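Local coordinates for Ent-copalyl diphosphate synthase (Streptomyces platensis, PDB 5BP8), which is a class II terpene cyclase, a mainly helical protein related in its C-terminal part to the squalene-hopene cyclases, at residues I259-F262 / E263-W266. Numbering follows the deposited sequence.
Sequences IVYF and EQAW
Phe262 turns a ring edge onto the indole face of Trp266, one helical turn on, in an edge-to-face stack: Phe262 CE1 stands over the middle of the indole, Phe262 CD1 comes within 3.2 Å of Trp266 CE3, and the planes are 77° apart. Phe262 carries CG anti to its own N (chi1 163°), which sends the phenyl ring alongside the helix to the indole. Trp266 CE3 also lies 3.1 Å from Phe262 O, so the CE3 rim of the indole sits beside the Phe262 carbonyl. On another side of the helix, Val260 and Gln264 extend in the same direction, flank to flank, with Val260 CG2 3.5 Å from Gln264 NE2. Gln264 OE1 lies at the edge of the Tyr261 ring, 3.8 Å from Tyr261 CD1, and is hydrogen-bonded to Ser287 of helix 282-291. The Ile259 side chain is roughly perpendicular to that of Glu263 and touches it lightly, CD1 to OE2 at 4.1 Å; this carboxylate oxygen accepts a hydrogen bond from Leu26 N. Four i to i+4 backbone bonds join the halves, from Glu263 N to Ile259 O (2.9 Å) through Trp266 N to Phe262 O (3.0 Å), each close to straight at the hydrogen. The side chains of Phe262 and Trp266 both touch Asp309 of helix 307-319, while Trp495 packs on the Phe262 ring and His354 meets the indole at about 85°, extending the aromatic cluster. These are the first two turns of helix 260-274, with Ile259 at the N-cap position, a buried helix start within the helical architecture of a class II terpene cyclase.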
# COMPACT_ATOMS: atom_id res chain seq x y z
N ILE A 259 -2.99 2.13 -9.53
CA ILE A 259 -3.78 2.46 -8.34
C ILE A 259 -4.72 3.66 -8.62
O ILE A 259 -5.07 4.43 -7.73
CB ILE A 259 -2.89 2.80 -7.13
CG1 ILE A 259 -1.93 3.97 -7.42
CG2 ILE A 259 -2.14 1.57 -6.66
CD1 ILE A 259 -1.44 4.62 -6.16
N VAL A 260 -5.09 3.81 -9.89
CA VAL A 260 -5.75 5.04 -10.38
C VAL A 260 -6.92 5.56 -9.51
O VAL A 260 -6.95 6.73 -9.16
CB VAL A 260 -6.13 4.88 -11.87
CG1 VAL A 260 -7.09 3.73 -12.12
CG2 VAL A 260 -6.69 6.17 -12.44
N TYR A 261 -7.87 4.72 -9.17
CA TYR A 261 -9.03 5.21 -8.39
C TYR A 261 -8.69 5.61 -6.96
O TYR A 261 -9.14 6.66 -6.46
CB TYR A 261 -10.13 4.17 -8.38
CG TYR A 261 -10.66 3.75 -9.75
CD1 TYR A 261 -10.82 4.69 -10.79
CD2 TYR A 261 -11.09 2.45 -9.99
CE1 TYR A 261 -11.36 4.32 -12.01
CE2 TYR A 261 -11.62 2.08 -11.21
CZ TYR A 261 -11.77 3.02 -12.21
OH TYR A 261 -12.30 2.65 -13.43
N PHE A 262 -7.88 4.79 -6.29
CA PHE A 262 -7.31 5.16 -4.99
C PHE A 262 -6.62 6.53 -5.08
O PHE A 262 -6.89 7.45 -4.28
CB PHE A 262 -6.37 4.02 -4.55
CG PHE A 262 -5.39 4.38 -3.46
CD1 PHE A 262 -5.78 5.03 -2.29
CD2 PHE A 262 -4.09 3.99 -3.55
CE1 PHE A 262 -4.85 5.32 -1.28
CE2 PHE A 262 -3.16 4.28 -2.54
CZ PHE A 262 -3.55 4.95 -1.40
N GLU A 263 -5.73 6.70 -6.05
CA GLU A 263 -5.00 7.96 -6.14
C GLU A 263 -5.94 9.15 -6.43
O GLU A 263 -5.84 10.21 -5.78
CB GLU A 263 -3.91 7.87 -7.21
CG GLU A 263 -3.23 9.21 -7.46
CD GLU A 263 -2.00 9.05 -8.32
OE1 GLU A 263 -2.00 9.64 -9.40
OE2 GLU A 263 -1.04 8.36 -7.88
N GLN A 264 -6.84 8.96 -7.39
CA GLN A 264 -7.77 10.06 -7.77
C GLN A 264 -8.59 10.51 -6.56
O GLN A 264 -8.66 11.71 -6.29
CB GLN A 264 -8.68 9.65 -8.91
CG GLN A 264 -7.94 9.54 -10.22
CD GLN A 264 -8.77 9.04 -11.39
OE1 GLN A 264 -9.78 8.34 -11.23
NE2 GLN A 264 -8.29 9.33 -12.59
N ALA A 265 -9.17 9.56 -5.83
CA ALA A 265 -10.00 9.90 -4.67
C ALA A 265 -9.21 10.54 -3.53
O ALA A 265 -9.64 11.52 -2.92
CB ALA A 265 -10.71 8.66 -4.16
N TRP A 266 -8.05 9.96 -3.24
CA TRP A 266 -7.23 10.48 -2.14
C TRP A 266 -6.70 11.89 -2.47
O TRP A 266 -6.73 12.78 -1.61
CB TRP A 266 -6.10 9.51 -1.75
CG TRP A 266 -6.45 8.51 -0.58
CD1 TRP A 266 -5.92 8.52 0.68
CD2 TRP A 266 -7.40 7.40 -0.60
NE1 TRP A 266 -6.44 7.50 1.44
CE2 TRP A 266 -7.35 6.79 0.69
CE3 TRP A 266 -8.30 6.89 -1.55
CZ2 TRP A 266 -8.14 5.66 1.04
CZ3 TRP A 266 -9.07 5.71 -1.21
CH2 TRP A 266 -8.99 5.13 0.07